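Local coordinates for protein alanine racemase, biosynthetic (Pseudomonas aeruginosa PAO1, PDB 6A2F) that belongs to the alanine racemase family, with a TIM-barrel N-terminal domain, a largely beta C-terminal domain and a covalently bound pyridoxal phosphate group, at residues 17-22 / 228-233; 196-201 / 217-222. All coordinates share one frame; numbering follows the deposited sequence.

Interaction 1: residues 17-22 / 228-233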
loop_
_atom_site.group_PDB
_atom_site.type_symbol
_atom_site.label_atom_id
_atom_site.label_comp_id
_atom_site.label_asym_id
_atom_site.label_seq_id
_atom_site.Cartn_x
_atom_site.Cartn_y
_atom_site.Cartn_z
ATOM N N TYR A 17 -15.430 -13.810 14.148
ATOM C CA TYR A 17 -15.944 -12.954 15.214
ATOM C C TYR A 17 -16.615 -13.757 16.335
ATOM O O TYR A 17 -16.391 -13.483 17.514
ATOM C CB TYR A 17 -16.905 -11.893 14.671
ATOM C CG TYR A 17 -17.410 -10.976 15.760
ATOM C CD1 TYR A 17 -16.593 -9.974 16.285
ATOM C CD2 TYR A 17 -18.689 -11.129 16.289
ATOM C CE1 TYR A 17 -17.037 -9.143 17.298
ATOM C CE2 TYR A 17 -19.144 -10.299 17.301
ATOM C CZ TYR A 17 -18.313 -9.308 17.804
ATOM O OH TYR A 17 -18.753 -8.476 18.811
ATOM N N ALA A 18 -17.435 -14.740 15.959
ATOM C CA ALA A 18 -18.114 -15.601 16.924
ATOM C C ALA A 18 -17.101 -16.440 17.704
ATOM O O ALA A 18 -17.300 -16.733 18.885
ATOM C CB ALA A 18 -19.120 -16.496 16.221
ATOM N N LEU A 19 -16.020 -16.821 17.027
ATOM C CA LEU A 19 -14.918 -17.541 17.650
ATOM C C LEU A 19 -14.226 -16.670 18.705
ATOM O O LEU A 19 -13.831 -17.163 19.765
ATOM C CB LEU A 19 -13.920 -18.000 16.581
ATOM C CG LEU A 19 -12.847 -19.026 16.964
ATOM C CD1 LEU A 19 -12.491 -19.878 15.755
ATOM C CD2 LEU A 19 -11.601 -18.365 17.538
ATOM N N ALA A 20 -14.078 -15.380 18.404
ATOM C CA ALA A 20 -13.493 -14.430 19.348
ATOM C C ALA A 20 -14.395 -14.258 20.566
ATOM O O ALA A 20 -13.915 -14.215 21.698
ATOM C CB ALA A 20 -13.238 -13.088 18.676
ATOM N N LYS A 21 -15.701 -14.170 20.329
ATOM C CA LYS A 21 -16.673 -14.037 21.411
ATOM C C LYS A 21 -16.707 -15.268 22.322
ATOM O O LYS A 21 -16.872 -15.142 23.537
ATOM C CB LYS A 21 -18.060 -13.715 20.861
ATOM C CG LYS A 21 -18.284 -12.223 20.638
ATOM C CD LYS A 21 -19.727 -11.905 20.259
ATOM C CE LYS A 21 -20.722 -12.161 21.386
ATOM N NZ LYS A 21 -20.390 -11.414 22.630
ATOM N N ARG A 22 -16.507 -16.445 21.729
ATOM C CA ARG A 22 -16.512 -17.721 22.454
ATOM C C ARG A 22 -15.327 -17.869 23.428
ATOM O O ARG A 22 -15.398 -18.647 24.383
ATOM C CB ARG A 22 -16.583 -18.891 21.458
ATOM C CG ARG A 22 -16.657 -20.287 22.062
ATOM C CD ARG A 22 -18.002 -20.601 22.710
ATOM N NE ARG A 22 -18.101 -22.030 23.020
ATOM C CZ ARG A 22 -19.195 -22.649 23.463
ATOM N NH1 ARG A 22 -20.322 -21.980 23.669
ATOM N NH2 ARG A 22 -19.160 -23.956 23.700
ATOM N N LEU A 228 -5.516 -22.339 14.587
ATOM C CA LEU A 228 -6.391 -21.603 15.505
ATOM C C LEU A 228 -7.864 -21.654 15.086
ATOM O O LEU A 228 -8.732 -21.123 15.781
ATOM C CB LEU A 228 -5.913 -20.153 15.645
ATOM C CG LEU A 228 -4.561 -19.951 16.339
ATOM C CD1 LEU A 228 -3.917 -18.644 15.896
ATOM C CD2 LEU A 228 -4.706 -20.004 17.854
ATOM N N GLY A 229 -8.137 -22.300 13.956
ATOM C CA GLY A 229 -9.503 -22.444 13.454
ATOM C C GLY A 229 -10.080 -21.192 12.808
ATOM O O GLY A 229 -11.300 -21.055 12.711
ATOM N N LEU A 230 -9.207 -20.290 12.362
ATOM C CA LEU A 230 -9.625 -19.040 11.732
ATOM C C LEU A 230 -9.725 -19.180 10.214
ATOM O O LEU A 230 -8.764 -19.597 9.558
ATOM C CB LEU A 230 -8.640 -17.915 12.059
ATOM C CG LEU A 230 -8.189 -17.661 13.496
ATOM C CD1 LEU A 230 -6.995 -16.719 13.473
ATOM C CD2 LEU A 230 -9.314 -17.099 14.350
ATOM N N LYS A 231 -10.879 -18.812 9.661
ATOM C CA LYS A 231 -11.103 -18.881 8.216
ATOM C C LYS A 231 -10.640 -17.602 7.512
ATOM O O LYS A 231 -11.045 -16.508 7.903
ATOM C CB LYS A 231 -12.577 -19.144 7.914
ATOM C CG LYS A 231 -13.071 -20.500 8.387
ATOM C CD LYS A 231 -14.507 -20.733 7.951
ATOM C CE LYS A 231 -14.970 -22.128 8.328
ATOM N NZ LYS A 231 -16.401 -22.334 7.970
ATOM N N PRO A 232 -9.790 -17.733 6.471
ATOM C CA PRO A 232 -9.269 -16.556 5.762
ATOM C C PRO A 232 -10.369 -15.776 5.052
ATOM O O PRO A 232 -11.191 -16.361 4.351
ATOM C CB PRO A 232 -8.277 -17.148 4.750
ATOM C CG PRO A 232 -8.660 -18.582 4.616
ATOM C CD PRO A 232 -9.222 -18.990 5.947
ATOM N N ALA A 233 -10.383 -14.464 5.250
ATOM C CA ALA A 233 -11.429 -13.618 4.688
ATOM C C ALA A 233 -11.123 -13.185 3.259
ATOM O O ALA A 233 -12.021 -13.180 2.415
ATOM C CB ALA A 233 -11.674 -12.407 5.578
#
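Leu19 lays its CD1 methyl over one face of the peptide group joining Gly229 to Leu230, almost directly above the carbonyl oxygen, with Leu19 CD1 3.5 Å from Gly229 O. The preceding peptide is met differently: beyond its oxygen end, Leu19 CD1 lies 4.0 Å from Leu228 O. Here helix 10-22 of the TIM barrel packs against the linker that leads into strand 234-246 and the C-terminal beta domain. These are van der Waals contacts, and no hydrogen bond joins the two segments.

Residue type suits place on both sides. Gly229 adopts a left-handed backbone conformation (phi 76°), readily reached by glycine, and having no side chain to offer, it meets Leu19 CD1 through its backbone. Leu19 reaches across because its CG stands anti to the backbone N (chi1 -167°), and its forked end serves two surfaces: CD1 goes to the peptides and CD2 to the buried Leu230. Met213 also packs on Leu19.

One turn back on the helix, the side-chain amide of Asn16 adds a polar hold on the linker by hydrogen bonding to Lys231 O. The two leucine side chains cross at about a right angle, meeting methyl to methyl with Leu19 CD2 4.1 Å from Leu230 CD2.

Interaction 2: residues 196-201 / 217-222; sequences AVLTIP and STPLAD
Leu220 and Thr199 meet end-on, the tip of one side chain against the tip of the other, where helix 194-199 of the TIM-barrel domain faces the loop leading from strand 207-208 toward strand 234-246. From Leu220 CB the chain runs to CG, set anti to the carbonyl carbon (chi1 -50°), and there it forks toward the helix. Leu220 CD1 and CD2 each come within 3.9 Å of Thr199 CG2, so both prongs end against that methyl. Leu220 CD2 also lies 4.2 Å from Thr199 OG1, a looser approach. That hydroxyl is bonded to Ala195 O one turn back, while the methyl faces the leucine: threonine suits a last helical turn needing both a polar and an apolar side.

Beside this pair, the Leu198 side chain runs roughly perpendicular to that of Pro219, with Leu198 CD1 3.8 Å from Pro219 CG. The proline ring offers a compact hydrocarbon surface, and Ser194 and Ala195 touch it too. The side chain of Pro219 is about 9 Å from a bound D-lysine.

Thr218 shapes the loop through an ST turn: Thr218 OG1 accepts from Leu220 N at 3.1 Å, with an N-H...O angle of 159°, and bonds to Leu223 O as well. Polar bonds thus shape each side separately. No hydrogen bond joins the two segments, and their largely apolar contact depends on shape rather than on directed bonds.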
loop_
_atom_site.group_PDB
_atom_site.type_symbol
_atom_site.label_atom_id
_atom_site.label_comp_id
_atom_site.label_asym_id
_atom_site.label_seq_id
_atom_site.Cartn_x
_atom_site.Cartn_y
_atom_site.Cartn_z
ATOM N N ALA A 196 -4.187 -11.587 22.586
ATOM C CA ALA A 196 -4.598 -11.806 23.965
ATOM C C ALA A 196 -5.951 -12.502 24.074
ATOM O O ALA A 196 -6.177 -13.264 25.015
ATOM C CB ALA A 196 -4.603 -10.492 24.737
ATOM N N VAL A 197 -6.845 -12.246 23.116
ATOM C CA VAL A 197 -8.168 -12.888 23.096
ATOM C C VAL A 197 -8.010 -14.405 23.044
ATOM O O VAL A 197 -8.803 -15.147 23.636
ATOM C CB VAL A 197 -9.039 -12.406 21.908
ATOM C CG1 VAL A 197 -10.230 -13.333 21.677
ATOM C CG2 VAL A 197 -9.522 -10.984 22.142
ATOM N N LEU A 198 -6.969 -14.854 22.351
ATOM C CA LEU A 198 -6.736 -16.278 22.163
ATOM C C LEU A 198 -5.841 -16.905 23.231
ATOM O O LEU A 198 -5.926 -18.105 23.470
ATOM C CB LEU A 198 -6.169 -16.551 20.763
ATOM C CG LEU A 198 -7.136 -16.425 19.582
ATOM C CD1 LEU A 198 -6.373 -16.099 18.303
ATOM C CD2 LEU A 198 -7.987 -17.680 19.413
ATOM N N THR A 199 -4.991 -16.107 23.873
ATOM C CA THR A 199 -3.957 -16.675 24.738
ATOM C C THR A 199 -3.839 -16.111 26.159
ATOM O O THR A 199 -3.231 -16.756 27.017
ATOM C CB THR A 199 -2.572 -16.635 24.061
ATOM O OG1 THR A 199 -2.224 -15.279 23.766
ATOM C CG2 THR A 199 -2.572 -17.461 22.770
ATOM N N ILE A 200 -4.395 -14.923 26.416
ATOM C CA ILE A 200 -4.292 -14.293 27.748
ATOM C C ILE A 200 -5.672 -14.052 28.383
ATOM O O ILE A 200 -6.134 -12.906 28.430
ATOM C CB ILE A 200 -3.515 -12.938 27.724
ATOM C CG1 ILE A 200 -2.422 -12.888 26.640
ATOM C CG2 ILE A 200 -2.973 -12.586 29.109
ATOM C CD1 ILE A 200 -1.280 -13.868 26.804
ATOM N N PRO A 201 -6.328 -15.121 28.897
ATOM C CA PRO A 201 -7.681 -14.953 29.466
ATOM C C PRO A 201 -7.779 -13.900 30.584
ATOM O O PRO A 201 -8.837 -13.280 30.749
ATOM C CB PRO A 201 -8.035 -16.358 29.989
ATOM C CG PRO A 201 -6.738 -17.095 30.062
ATOM C CD PRO A 201 -5.871 -16.522 28.982
ATOM N N SER A 217 -6.337 -14.087 9.725
ATOM C CA SER A 217 -4.892 -13.989 9.771
ATOM C C SER A 217 -4.469 -14.140 11.227
ATOM O O SER A 217 -5.040 -13.487 12.110
ATOM C CB SER A 217 -4.431 -12.647 9.193
ATOM O OG SER A 217 -3.059 -12.399 9.466
ATOM N N THR A 218 -3.488 -15.007 11.474
ATOM C CA THR A 218 -2.986 -15.242 12.831
ATOM C C THR A 218 -2.354 -14.003 13.471
ATOM O O THR A 218 -1.556 -13.310 12.836
ATOM C CB THR A 218 -1.983 -16.421 12.911
ATOM O OG1 THR A 218 -1.653 -16.668 14.285
ATOM C CG2 THR A 218 -0.693 -16.126 12.139
ATOM N N PRO A 219 -2.725 -13.718 14.734
ATOM C CA PRO A 219 -2.067 -12.692 15.548
ATOM C C PRO A 219 -0.829 -13.213 16.287
ATOM O O PRO A 219 -0.107 -12.428 16.893
ATOM C CB PRO A 219 -3.140 -12.333 16.568
ATOM C CG PRO A 219 -3.920 -13.594 16.744
ATOM C CD PRO A 219 -3.916 -14.275 15.405
ATOM N N LEU A 220 -0.597 -14.522 16.235
ATOM C CA LEU A 220 0.441 -15.162 17.044
ATOM C C LEU A 220 1.682 -15.528 16.238
ATOM O O LEU A 220 1.596 -15.826 15.046
ATOM C CB LEU A 220 -0.116 -16.407 17.745
ATOM C CG LEU A 220 -1.432 -16.275 18.521
ATOM C CD1 LEU A 220 -1.920 -17.647 18.961
ATOM C CD2 LEU A 220 -1.290 -15.346 19.720
ATOM N N ALA A 221 2.827 -15.515 16.914
ATOM C CA ALA A 221 4.119 -15.776 16.285
ATOM C C ALA A 221 4.342 -17.250 15.950
ATOM O O ALA A 221 4.923 -17.566 14.907
ATOM C CB ALA A 221 5.251 -15.252 17.163
ATOM N N ASP A 222 3.881 -18.145 16.820
ATOM C CA ASP A 222 4.183 -19.575 16.662
ATOM C C ASP A 222 2.978 -20.527 16.482
ATOM O O ASP A 222 3.136 -21.749 16.510
ATOM C CB ASP A 222 5.148 -20.065 17.759
ATOM C CG ASP A 222 4.817 -19.503 19.124
ATOM O OD1 ASP A 222 5.311 -18.399 19.456
ATOM O OD2 ASP A 222 4.072 -20.176 19.868
#

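In the fold
Along the chain the order is 17-22, 196-201, 217-222, 228-233, so both segments of interaction 2 fall between those of interaction 1. Their centres lie 11 Å apart. Both use the long connection between strands 207-208 and 234-246: its earlier part rests on helix 194-199, its later part on helix 10-22, two barrel helices that themselves meet where Val197 CG1 approaches Ala20 O. Leu228 bridges the two contacts, with Leu228 CD1 lying 3.8 Å from Leu220 CD1. The passage from the TIM barrel to the C-terminal domain is thereby seated on helices from both ends of the barrel sequence.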